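Local coordinates for L-Ala-D/L-Glu Epimerase (Escherichia coli, PDB 1JPD), which is an epimerase of the enolase superfamily, built from a mandelate racemase/muconate lactonizing enzyme-type N-terminal domain and an enolase-like C-terminal barrel domain, at residues 3-7 / 72-77; 61-65 / 89-94; 189-194 / 219-225. All blocks are in the same frame, centred on the assembly; numbering follows the deposited sequence.

How the interactions relate
Interactions 1 and 2 belong to the N-terminal domain, interaction 3 to the barrel of the C-terminal domain. The first two have centres 15 Å apart and touch directly: Leu72 CD1 of interaction 1 lies 3.6 Å from Leu94 CD2 of interaction 2. Their segments alternate along the chain in the order 3-7, 61-65, 72-77, 89-94; interaction 1 joins edge strand 6-15 to the end of helix 69-73, and interaction 2 packs helix 58-66 on helix 89-104. Interaction 3 lies on the opposite side of the chain's centre, with nearest atoms about 22 Å from interaction 2 and about 32 Å from interaction 1. It packs helix 189-198 on the loop leading into strand 225-227 of the barrel and touches neither of the others.

Interaction 1. Residues 3-7 / 72-77; sequences HMRTV and LEKGLT. Residue 3 of segment 3-7 comes from a tag, linker or insertion.
Arg5 lays its long side chain (m at chi1, then t, t) across the turn that follows helix 69-73, with Gly75 C over one face of the guanidinium. CD passes 3.3 Å from Leu72 O, and NH1 of Arg5 donates a nearly straight hydrogen bond to Leu76 O (2.7 Å, 170° at the hydrogen). Residues 3-7 are extended throughout, entering strand 6-15 at Thr6, and run antiparallel to 73-75: CA atoms pair as His3-Gly75 (5.0 Å), Met4-Lys74 (5.4 Å) and Arg5-Glu73 (4.5 Å). Arg5 N donates to Glu73 O at 3.1 Å, and the same oxygen receives a CA-H...O contact from Met4 CA at 3.3 Å. At Gly75 (phi 110°, psi 29°) a CB would be jammed against Lys74 O; O of His3, a tag residue, lies 3.2 Å from Gly75 CA. Val7, pointing toward the helix, sets CG2 3.9 Å from Leu72 CB. NE of Arg5 forms a salt bridge with Glu39 of strand 29-39. The backbone-bound arginine and positive-phi glycine thus tie the edge strand to a helix C-terminus in the alpha+beta N-terminal domain of the enolase superfamily.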
ATOM      1  N   HIS A   3      11.172  16.576  26.090  1.00100.37           N
ATOM      2  CA  HIS A   3      10.993  16.682  24.642  1.00 94.47           C
ATOM      3  C   HIS A   3       9.789  17.556  24.280  1.00 91.52           C
ATOM      4  O   HIS A   3       8.672  17.055  24.181  1.00 92.76           O
ATOM      5  CB  HIS A   3      10.789  15.289  24.028  1.00 93.79           C
ATOM      6  CG  HIS A   3      11.910  14.330  24.295  1.00 93.96           C
ATOM      7  ND1 HIS A   3      13.159  14.463  23.729  1.00 94.95           N
ATOM      8  CD2 HIS A   3      11.961  13.216  25.063  1.00 94.30           C
ATOM      9  CE1 HIS A   3      13.932  13.472  24.134  1.00 95.34           C
ATOM     10  NE2 HIS A   3      13.230  12.701  24.944  1.00 95.29           N
ATOM     11  N   MET A   4      10.011  18.855  24.088  1.00 87.09           N
ATOM     12  CA  MET A   4       8.926  19.766  23.714  1.00 82.10           C
ATOM     13  C   MET A   4       8.906  19.919  22.185  1.00 76.66           C
ATOM     14  O   MET A   4       9.957  20.042  21.559  1.00 73.33           O
ATOM     15  CB  MET A   4       9.121  21.129  24.387  1.00 85.84           C
ATOM     16  CG  MET A   4       8.916  21.121  25.900  1.00 87.89           C
ATOM     17  SD  MET A   4       7.239  20.631  26.387  1.00 91.34           S
ATOM     18  CE  MET A   4       6.314  22.172  26.113  1.00 87.73           C
ATOM     19  N   ARG A   5       7.716  19.918  21.587  1.00 70.70           N
ATOM     20  CA  ARG A   5       7.604  20.015  20.129  1.00 65.67           C
ATOM     21  C   ARG A   5       6.542  20.983  19.608  1.00 64.04           C
ATOM     22  O   ARG A   5       5.608  21.349  20.318  1.00 63.88           O
ATOM     23  CB  ARG A   5       7.296  18.634  19.546  1.00 66.31           C
ATOM     24  CG  ARG A   5       8.207  17.499  19.991  1.00 63.88           C
ATOM     25  CD  ARG A   5       7.511  16.168  19.758  1.00 60.68           C
ATOM     26  NE  ARG A   5       8.331  15.008  20.096  1.00 58.41           N
ATOM     27  CZ  ARG A   5       7.828  13.814  20.399  1.00 56.32           C
ATOM     28  NH1 ARG A   5       6.513  13.638  20.407  1.00 52.16           N
ATOM     29  NH2 ARG A   5       8.635  12.798  20.690  1.00 54.35           N
ATOM     30  N   THR A   6       6.693  21.374  18.346  1.00 62.96           N
ATOM     31  CA  THR A   6       5.740  22.257  17.676  1.00 63.66           C
ATOM     32  C   THR A   6       5.104  21.435  16.545  1.00 60.18           C
ATOM     33  O   THR A   6       5.790  20.664  15.868  1.00 60.27           O
ATOM     34  CB  THR A   6       6.439  23.513  17.092  1.00 66.49           C
ATOM     35  OG1 THR A   6       7.438  23.121  16.143  1.00 68.69           O
ATOM     36  CG2 THR A   6       7.094  24.320  18.207  1.00 66.28           C
ATOM     37  N   VAL A   7       3.800  21.589  16.345  1.00 55.22           N
ATOM     38  CA  VAL A   7       3.102  20.825  15.318  1.00 52.76           C
ATOM     39  C   VAL A   7       2.462  21.693  14.248  1.00 56.90           C
ATOM     40  O   VAL A   7       1.815  22.696  14.545  1.00 61.41           O
ATOM     41  CB  VAL A   7       1.991  19.940  15.942  1.00 51.81           C
ATOM     42  CG1 VAL A   7       1.262  19.167  14.856  1.00 50.37           C
ATOM     43  CG2 VAL A   7       2.592  18.984  16.955  1.00 50.06           C
ATOM     44  N   LEU A  72       1.026  15.871  21.710  1.00 67.50           N
ATOM     45  CA  LEU A  72       2.182  15.754  20.818  1.00 64.59           C
ATOM     46  C   LEU A  72       3.290  16.723  21.229  1.00 65.43           C
ATOM     47  O   LEU A  72       4.471  16.450  21.011  1.00 63.58           O
ATOM     48  CB  LEU A  72       1.771  16.053  19.370  1.00 59.07           C
ATOM     49  CG  LEU A  72       1.178  14.946  18.502  1.00 53.07           C
ATOM     50  CD1 LEU A  72       0.487  15.562  17.304  1.00 48.32           C
ATOM     51  CD2 LEU A  72       2.281  13.983  18.073  1.00 47.48           C
ATOM     52  N   GLU A  73       2.891  17.852  21.817  1.00 66.95           N
ATOM     53  CA  GLU A  73       3.820  18.891  22.264  1.00 66.40           C
ATOM     54  C   GLU A  73       4.554  18.543  23.565  1.00 69.49           C
ATOM     55  O   GLU A  73       5.694  18.967  23.766  1.00 72.26           O
ATOM     56  CB  GLU A  73       3.071  20.220  22.428  1.00 63.80           C
ATOM     57  CG  GLU A  73       2.377  20.692  21.156  1.00 64.28           C
ATOM     58  CD  GLU A  73       1.486  21.902  21.369  1.00 67.05           C
ATOM     59  OE1 GLU A  73       0.636  21.864  22.286  1.00 73.18           O
ATOM     60  OE2 GLU A  73       1.621  22.888  20.613  1.00 68.42           O
ATOM     61  N   LYS A  74       3.911  17.774  24.443  1.00 71.42           N
ATOM     62  CA  LYS A  74       4.538  17.389  25.705  1.00 72.70           C
ATOM     63  C   LYS A  74       5.530  16.243  25.483  1.00 74.16           C
ATOM     64  O   LYS A  74       6.221  15.826  26.418  1.00 76.87           O
ATOM     65  CB  LYS A  74       3.491  16.948  26.734  1.00 75.84           C
ATOM     66  CG  LYS A  74       2.310  17.890  26.933  1.00 78.73           C
ATOM     67  CD  LYS A  74       2.715  19.259  27.445  1.00 79.76           C
ATOM     68  CE  LYS A  74       1.499  20.000  27.990  1.00 80.98           C
ATOM     69  NZ  LYS A  74       0.357  20.014  27.031  1.00 79.06           N
ATOM     70  N   GLY A  75       5.580  15.723  24.254  1.00 72.87           N
ATOM     71  CA  GLY A  75       6.510  14.646  23.932  1.00 67.50           C
ATOM     72  C   GLY A  75       5.949  13.258  23.656  1.00 65.20           C
ATOM     73  O   GLY A  75       6.634  12.255  23.900  1.00 60.89           O
ATOM     74  N   LEU A  76       4.723  13.191  23.138  1.00 63.34           N
ATOM     75  CA  LEU A  76       4.070  11.916  22.831  1.00 62.56           C
ATOM     76  C   LEU A  76       4.950  11.003  21.988  1.00 62.91           C
ATOM     77  O   LEU A  76       5.254  11.320  20.845  1.00 67.81           O
ATOM     78  CB  LEU A  76       2.765  12.166  22.079  1.00 63.07           C
ATOM     79  CG  LEU A  76       1.923  10.926  21.786  1.00 63.47           C
ATOM     80  CD1 LEU A  76       1.394  10.367  23.099  1.00 59.74           C
ATOM     81  CD2 LEU A  76       0.775  11.286  20.854  1.00 62.23           C
ATOM     82  N   THR A  77       5.357   9.871  22.546  1.00 65.00           N
ATOM     83  CA  THR A  77       6.194   8.941  21.798  1.00 67.40           C
ATOM     84  C   THR A  77       5.325   8.096  20.877  1.00 69.43           C
ATOM     85  O   THR A  77       4.098   8.160  20.931  1.00 67.50           O
ATOM     86  CB  THR A  77       6.965   7.984  22.726  1.00 69.25           C
ATOM     87  OG1 THR A  77       6.037   7.288  23.566  1.00 72.48           O
ATOM     88  CG2 THR A  77       7.964   8.747  23.578  1.00 68.88           C
TER

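Interaction 2. Residues 61-65 / 89-94; sequences VMAQI and AARNAL
Both segments are regular alpha-helix, 61-65 within helix 58-66 and 89-94 at the start of helix 89-104. Their short axes approach to 8.7 Å and cross at -54°, with N-to-C directions 54° apart. The tightest point is Val61 opposite Ala90, CA to CA 5.0 Å, and within the helices Ile65 N bonds to Val61 O (3.1 Å) and Ala93 N to Ala89 O (3.0 Å). The small Ala90 lets the helices close: its CB points toward helix 58-66 and meets Val61 CG1 at 3.5 Å, Gln64 CB at 3.5 Å and Ile65 CG1 at 3.9 Å. Val61, with chi1 t, also brings CG1 to 3.3 Å from Ala90 CA and CG2 to 3.9 Å from Ala89 CB. The pair belongs to the helical layer of the enolase-superfamily N-terminal domain, which covers its three-stranded antiparallel sheet; Val33 and Val35 of strand 29-39 pack against Ile65, and Cys48 of strand 42-48 against Val61, Ala89 and Ala93. One turn further along, Ile65 (m, t) extends CD1 to 4.1 Å from Ala93 CB and sets CG2 3.6 Å from Leu94 CD2, Leu94 having the same m, t rotamer. A water accepts hydrogen bonds from Ala90 N (3.0 Å) and, weakly, from Gln64 NE2 (2.8 Å), while Glu56 receives the backbone N of Ala89.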
ATOM      1  N   VAL A  61      -9.668  13.555   9.104  1.00 53.50           N
ATOM      2  CA  VAL A  61      -8.342  13.186   9.569  1.00 49.50           C
ATOM      3  C   VAL A  61      -7.620  14.348  10.247  1.00 48.45           C
ATOM      4  O   VAL A  61      -6.887  14.147  11.217  1.00 48.23           O
ATOM      5  CB  VAL A  61      -7.486  12.663   8.404  1.00 52.09           C
ATOM      6  CG1 VAL A  61      -6.109  12.272   8.908  1.00 51.24           C
ATOM      7  CG2 VAL A  61      -8.178  11.473   7.753  1.00 48.85           C
ATOM      8  N   MET A  62      -7.816  15.564   9.744  1.00 48.06           N
ATOM      9  CA  MET A  62      -7.165  16.718  10.355  1.00 49.66           C
ATOM     10  C   MET A  62      -7.716  16.904  11.760  1.00 47.46           C
ATOM     11  O   MET A  62      -6.973  17.213  12.693  1.00 49.63           O
ATOM     12  CB  MET A  62      -7.383  17.977   9.514  1.00 53.02           C
ATOM     13  CG  MET A  62      -6.609  17.953   8.215  1.00 55.25           C
ATOM     14  SD  MET A  62      -6.777  19.467   7.282  1.00 67.20           S
ATOM     15  CE  MET A  62      -5.637  20.516   8.191  1.00 64.31           C
ATOM     16  N   ALA A  63      -9.017  16.692  11.915  1.00 45.14           N
ATOM     17  CA  ALA A  63      -9.639  16.814  13.224  1.00 44.42           C
ATOM     18  C   ALA A  63      -9.008  15.826  14.209  1.00 45.74           C
ATOM     19  O   ALA A  63      -8.707  16.187  15.350  1.00 51.21           O
ATOM     20  CB  ALA A  63     -11.138  16.569  13.115  1.00 39.23           C
ATOM     21  N   GLN A  64      -8.798  14.583  13.775  1.00 45.24           N
ATOM     22  CA  GLN A  64      -8.202  13.575  14.653  1.00 46.08           C
ATOM     23  C   GLN A  64      -6.797  13.968  15.073  1.00 48.87           C
ATOM     24  O   GLN A  64      -6.405  13.752  16.219  1.00 52.01           O
ATOM     25  CB  GLN A  64      -8.138  12.206  13.972  1.00 47.74           C
ATOM     26  CG  GLN A  64      -9.472  11.610  13.575  1.00 46.97           C
ATOM     27  CD  GLN A  64      -9.315  10.213  13.004  1.00 49.02           C
ATOM     28  OE1 GLN A  64      -8.922   9.280  13.708  1.00 49.66           O
ATOM     29  NE2 GLN A  64      -9.611  10.064  11.722  1.00 45.70           N
ATOM     30  N   ILE A  65      -6.032  14.542  14.145  1.00 50.97           N
ATOM     31  CA  ILE A  65      -4.663  14.938  14.459  1.00 52.54           C
ATOM     32  C   ILE A  65      -4.648  16.082  15.472  1.00 52.25           C
ATOM     33  O   ILE A  65      -3.930  16.013  16.482  1.00 47.56           O
ATOM     34  CB  ILE A  65      -3.867  15.338  13.169  1.00 50.16           C
ATOM     35  CG1 ILE A  65      -3.835  14.154  12.196  1.00 45.96           C
ATOM     36  CG2 ILE A  65      -2.429  15.732  13.531  1.00 45.51           C
ATOM     37  CD1 ILE A  65      -3.012  14.379  10.949  1.00 41.79           C
ATOM     38  N   ALA A  89      -5.652   6.930   8.608  1.00 34.61           N
ATOM     39  CA  ALA A  89      -4.764   7.945   8.034  1.00 37.31           C
ATOM     40  C   ALA A  89      -4.170   8.921   9.048  1.00 40.23           C
ATOM     41  O   ALA A  89      -2.998   9.285   8.949  1.00 38.94           O
ATOM     42  CB  ALA A  89      -5.490   8.723   6.943  1.00 36.48           C
ATOM     43  N   ALA A  90      -4.980   9.359  10.009  1.00 41.63           N
ATOM     44  CA  ALA A  90      -4.507  10.302  11.015  1.00 40.29           C
ATOM     45  C   ALA A  90      -3.318   9.730  11.769  1.00 40.87           C
ATOM     46  O   ALA A  90      -2.241  10.334  11.797  1.00 42.42           O
ATOM     47  CB  ALA A  90      -5.634  10.661  11.995  1.00 41.53           C
ATOM     48  N   ARG A  91      -3.494   8.564  12.375  1.00 37.37           N
ATOM     49  CA  ARG A  91      -2.387   7.987  13.116  1.00 40.72           C
ATOM     50  C   ARG A  91      -1.185   7.743  12.212  1.00 43.21           C
ATOM     51  O   ARG A  91      -0.043   7.844  12.658  1.00 51.78           O
ATOM     52  CB  ARG A  91      -2.791   6.682  13.803  1.00 40.46           C
ATOM     53  CG  ARG A  91      -1.763   6.223  14.832  1.00 41.67           C
ATOM     54  CD  ARG A  91      -2.236   5.027  15.636  1.00 46.50           C
ATOM     55  NE  ARG A  91      -2.135   3.769  14.897  1.00 48.59           N
ATOM     56  CZ  ARG A  91      -2.532   2.593  15.373  1.00 46.65           C
ATOM     57  NH1 ARG A  91      -3.062   2.515  16.589  1.00 45.58           N
ATOM     58  NH2 ARG A  91      -2.393   1.497  14.638  1.00 42.60           N
ATOM     59  N   ASN A  92      -1.435   7.439  10.941  1.00 43.00           N
ATOM     60  CA  ASN A  92      -0.347   7.184  10.006  1.00 38.70           C
ATOM     61  C   ASN A  92       0.554   8.405   9.845  1.00 41.67           C
ATOM     62  O   ASN A  92       1.785   8.285   9.898  1.00 41.53           O
ATOM     63  CB  ASN A  92      -0.895   6.752   8.645  1.00 34.31           C
ATOM     64  CG  ASN A  92       0.203   6.339   7.681  1.00 36.28           C
ATOM     65  OD1 ASN A  92       1.211   5.742   8.086  1.00 32.24           O
ATOM     66  ND2 ASN A  92       0.012   6.640   6.397  1.00 31.26           N
ATOM     67  N   ALA A  93      -0.046   9.578   9.654  1.00 38.61           N
ATOM     68  CA  ALA A  93       0.743  10.796   9.504  1.00 38.71           C
ATOM     69  C   ALA A  93       1.578  11.058  10.764  1.00 42.68           C
ATOM     70  O   ALA A  93       2.772  11.356  10.675  1.00 43.20           O
ATOM     71  CB  ALA A  93      -0.156  11.975   9.225  1.00 31.95           C
ATOM     72  N   LEU A  94       0.962  10.931  11.936  1.00 42.99           N
ATOM     73  CA  LEU A  94       1.686  11.173  13.179  1.00 44.31           C
ATOM     74  C   LEU A  94       2.780  10.150  13.447  1.00 46.72           C
ATOM     75  O   LEU A  94       3.915  10.508  13.784  1.00 47.75           O
ATOM     76  CB  LEU A  94       0.714  11.211  14.358  1.00 39.08           C
ATOM     77  CG  LEU A  94      -0.268  12.374  14.268  1.00 43.89           C
ATOM     78  CD1 LEU A  94      -1.240  12.321  15.430  1.00 41.16           C
ATOM     79  CD2 LEU A  94       0.497  13.684  14.246  1.00 40.90           C
TER
HETATM   80  O   HOH W   1      -7.729   8.285  10.735  1.00 38.83           O

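Interaction 3. Residues 189-194 / 219-225; sequences LAARCQ and FIHPLPI
A cysteine sulfur set obliquely to a phenylalanine ring marks this contact: Cys193 SG is 5.0 Å from the centroid of the Phe219 ring, 69° off its normal, and 3.9 Å from CZ. Residues 189-194 form regular helix, Cys193 N bonding to Leu189 O at 3.0 Å, whereas 219-225 is an extended loop that turns at Pro222 and enters a strand at Ile225. CA atoms come closest at Ala190-Phe219 (6.7 Å) and Gln194-Pro222 (5.7 Å). Phe219 (chi1 71°, chi2 86°) offers a face to Ala190 CB, a CH-pi contact 4.1 Å from the centroid, and an edge to Leu189 CD2, 3.5 Å from CE2. Cys193, chi1 m, points toward the loop; its CB lies 3.6 Å from Leu223 CD2, while SG reaches Ile225 CD1 at 3.7 Å. Gln194, with chi1 t and chi2 p, folds back so that OE1 sits 3.5 Å from Pro222 CB. In the enolase-family barrel, helix 189-198 follows strand 175-179 and precedes strand 203-205, whose Leu204 touches both Cys193 and Leu223; the loop then leads into the neighbouring parallel strand 225-227.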
ATOM      1  N   LEU A 189     -16.166 -18.475  -8.704  1.00 38.79           N
ATOM      2  CA  LEU A 189     -14.888 -17.962  -8.235  1.00 39.81           C
ATOM      3  C   LEU A 189     -13.762 -18.999  -8.337  1.00 44.57           C
ATOM      4  O   LEU A 189     -12.619 -18.665  -8.676  1.00 46.74           O
ATOM      5  CB  LEU A 189     -15.030 -17.479  -6.795  1.00 32.07           C
ATOM      6  CG  LEU A 189     -13.715 -17.056  -6.152  1.00 35.17           C
ATOM      7  CD1 LEU A 189     -13.121 -15.895  -6.924  1.00 32.84           C
ATOM      8  CD2 LEU A 189     -13.959 -16.682  -4.704  1.00 38.04           C
ATOM      9  N   ALA A 190     -14.093 -20.256  -8.052  1.00 45.25           N
ATOM     10  CA  ALA A 190     -13.113 -21.340  -8.101  1.00 42.54           C
ATOM     11  C   ALA A 190     -12.602 -21.601  -9.515  1.00 40.12           C
ATOM     12  O   ALA A 190     -11.393 -21.657  -9.746  1.00 44.70           O
ATOM     13  CB  ALA A 190     -13.711 -22.609  -7.521  1.00 41.01           C
ATOM     14  N   ALA A 191     -13.512 -21.778 -10.462  1.00 36.01           N
ATOM     15  CA  ALA A 191     -13.108 -22.012 -11.839  1.00 40.41           C
ATOM     16  C   ALA A 191     -12.196 -20.883 -12.352  1.00 45.50           C
ATOM     17  O   ALA A 191     -11.248 -21.127 -13.114  1.00 46.33           O
ATOM     18  CB  ALA A 191     -14.347 -22.134 -12.705  1.00 35.68           C
ATOM     19  N   ARG A 192     -12.501 -19.653 -11.926  1.00 41.33           N
ATOM     20  CA  ARG A 192     -11.724 -18.483 -12.319  1.00 43.34           C
ATOM     21  C   ARG A 192     -10.344 -18.549 -11.743  1.00 42.38           C
ATOM     22  O   ARG A 192      -9.376 -18.333 -12.467  1.00 39.73           O
ATOM     23  CB  ARG A 192     -12.371 -17.167 -11.888  1.00 43.46           C
ATOM     24  CG  ARG A 192     -13.479 -16.750 -12.809  1.00 49.06           C
ATOM     25  CD  ARG A 192     -14.097 -15.452 -12.339  1.00 53.39           C
ATOM     26  NE  ARG A 192     -15.136 -14.966 -13.240  1.00 55.97           N
ATOM     27  CZ  ARG A 192     -15.716 -13.771 -13.144  1.00 58.81           C
ATOM     28  NH1 ARG A 192     -15.362 -12.924 -12.181  1.00 59.07           N
ATOM     29  NH2 ARG A 192     -16.647 -13.416 -14.020  1.00 57.09           N
ATOM     30  N   CYS A 193     -10.245 -18.838 -10.448  1.00 40.22           N
ATOM     31  CA  CYS A 193      -8.929 -18.939  -9.834  1.00 46.61           C
ATOM     32  C   CYS A 193      -8.172 -20.033 -10.567  1.00 45.70           C
ATOM     33  O   CYS A 193      -6.971 -19.914 -10.803  1.00 46.82           O
ATOM     34  CB  CYS A 193      -9.024 -19.281  -8.345  1.00 46.89           C
ATOM     35  SG  CYS A 193      -9.787 -18.015  -7.319  1.00 47.86           S
ATOM     36  N   GLN A 194      -8.886 -21.085 -10.958  1.00 48.74           N
ATOM     37  CA  GLN A 194      -8.257 -22.197 -11.662  1.00 50.02           C
ATOM     38  C   GLN A 194      -7.666 -21.755 -12.994  1.00 45.40           C
ATOM     39  O   GLN A 194      -6.599 -22.219 -13.385  1.00 44.32           O
ATOM     40  CB  GLN A 194      -9.251 -23.336 -11.889  1.00 55.95           C
ATOM     41  CG  GLN A 194      -8.551 -24.638 -12.250  1.00 59.30           C
ATOM     42  CD  GLN A 194      -7.527 -25.039 -11.198  1.00 61.76           C
ATOM     43  OE1 GLN A 194      -7.877 -25.286 -10.038  1.00 63.06           O
ATOM     44  NE2 GLN A 194      -6.255 -25.096 -11.593  1.00 56.29           N
ATOM     45  N   PHE A 219     -13.290 -23.634  -1.041  1.00 49.79           N
ATOM     46  CA  PHE A 219     -12.542 -24.297  -2.104  1.00 48.05           C
ATOM     47  C   PHE A 219     -11.042 -24.164  -1.905  1.00 52.66           C
ATOM     48  O   PHE A 219     -10.565 -23.167  -1.365  1.00 59.88           O
ATOM     49  CB  PHE A 219     -12.968 -23.757  -3.484  1.00 45.72           C
ATOM     50  CG  PHE A 219     -12.512 -22.349  -3.778  1.00 51.45           C
ATOM     51  CD1 PHE A 219     -11.248 -22.108  -4.323  1.00 51.09           C
ATOM     52  CD2 PHE A 219     -13.359 -21.260  -3.539  1.00 51.64           C
ATOM     53  CE1 PHE A 219     -10.830 -20.804  -4.628  1.00 51.00           C
ATOM     54  CE2 PHE A 219     -12.953 -19.953  -3.841  1.00 51.85           C
ATOM     55  CZ  PHE A 219     -11.685 -19.725  -4.389  1.00 52.12           C
ATOM     56  N   ILE A 220     -10.296 -25.187  -2.313  1.00 53.58           N
ATOM     57  CA  ILE A 220      -8.846 -25.151  -2.172  1.00 52.68           C
ATOM     58  C   ILE A 220      -8.302 -24.171  -3.211  1.00 54.41           C
ATOM     59  O   ILE A 220      -8.430 -24.388  -4.419  1.00 53.52           O
ATOM     60  CB  ILE A 220      -8.231 -26.554  -2.388  1.00 52.28           C
ATOM     61  CG1 ILE A 220      -8.865 -27.544  -1.407  1.00 55.91           C
ATOM     62  CG2 ILE A 220      -6.721 -26.504  -2.170  1.00 40.85           C
ATOM     63  CD1 ILE A 220      -8.525 -28.999  -1.679  1.00 61.31           C
ATOM     64  N   HIS A 221      -7.704 -23.090  -2.728  1.00 51.70           N
ATOM     65  CA  HIS A 221      -7.160 -22.055  -3.600  1.00 47.18           C
ATOM     66  C   HIS A 221      -6.075 -22.563  -4.537  1.00 45.79           C
ATOM     67  O   HIS A 221      -5.066 -23.106  -4.095  1.00 44.42           O
ATOM     68  CB  HIS A 221      -6.614 -20.897  -2.752  1.00 44.27           C
ATOM     69  CG  HIS A 221      -7.645 -20.248  -1.879  1.00 39.11           C
ATOM     70  ND1 HIS A 221      -7.340 -19.251  -0.980  1.00 37.95           N
ATOM     71  CD2 HIS A 221      -8.978 -20.459  -1.769  1.00 36.86           C
ATOM     72  CE1 HIS A 221      -8.440 -18.877  -0.352  1.00 38.75           C
ATOM     73  NE2 HIS A 221      -9.448 -19.593  -0.813  1.00 33.70           N
ATOM     74  N   PRO A 222      -6.277 -22.401  -5.852  1.00 47.13           N
ATOM     75  CA  PRO A 222      -5.299 -22.840  -6.852  1.00 46.86           C
ATOM     76  C   PRO A 222      -4.092 -21.902  -6.946  1.00 47.54           C
ATOM     77  O   PRO A 222      -3.064 -22.261  -7.520  1.00 49.89           O
ATOM     78  CB  PRO A 222      -6.121 -22.886  -8.142  1.00 46.15           C
ATOM     79  CG  PRO A 222      -7.130 -21.824  -7.936  1.00 48.29           C
ATOM     80  CD  PRO A 222      -7.551 -22.048  -6.499  1.00 48.72           C
ATOM     81  N   LEU A 223      -4.233 -20.691  -6.409  1.00 44.26           N
ATOM     82  CA  LEU A 223      -3.134 -19.721  -6.397  1.00 40.44           C
ATOM     83  C   LEU A 223      -3.309 -18.906  -5.139  1.00 37.94           C
ATOM     84  O   LEU A 223      -4.397 -18.867  -4.561  1.00 39.07           O
ATOM     85  CB  LEU A 223      -3.162 -18.785  -7.614  1.00 39.53           C
ATOM     86  CG  LEU A 223      -4.192 -17.653  -7.678  1.00 35.83           C
ATOM     87  CD1 LEU A 223      -3.857 -16.729  -8.847  1.00 35.99           C
ATOM     88  CD2 LEU A 223      -5.586 -18.225  -7.830  1.00 33.60           C
ATOM     89  N   PRO A 224      -2.239 -18.254  -4.682  1.00 33.91           N
ATOM     90  CA  PRO A 224      -2.368 -17.450  -3.467  1.00 32.81           C
ATOM     91  C   PRO A 224      -3.413 -16.363  -3.703  1.00 39.95           C
ATOM     92  O   PRO A 224      -3.475 -15.776  -4.794  1.00 39.73           O
ATOM     93  CB  PRO A 224      -0.966 -16.865  -3.287  1.00 33.15           C
ATOM     94  CG  PRO A 224      -0.069 -17.847  -4.012  1.00 28.02           C
ATOM     95  CD  PRO A 224      -0.878 -18.173  -5.235  1.00 34.77           C
ATOM     96  N   ILE A 225      -4.243 -16.108  -2.696  1.00 38.93           N
ATOM     97  CA  ILE A 225      -5.267 -15.075  -2.799  1.00 35.85           C
ATOM     98  C   ILE A 225      -4.977 -14.047  -1.707  1.00 35.90           C
ATOM     99  O   ILE A 225      -4.907 -14.388  -0.525  1.00 37.41           O
ATOM    100  CB  ILE A 225      -6.692 -15.685  -2.665  1.00 33.27           C
ATOM    101  CG1 ILE A 225      -6.934 -16.664  -3.822  1.00 31.61           C
ATOM    102  CG2 ILE A 225      -7.746 -14.582  -2.691  1.00 33.76           C
ATOM    103  CD1 ILE A 225      -8.366 -17.159  -3.956  1.00 31.09           C
TER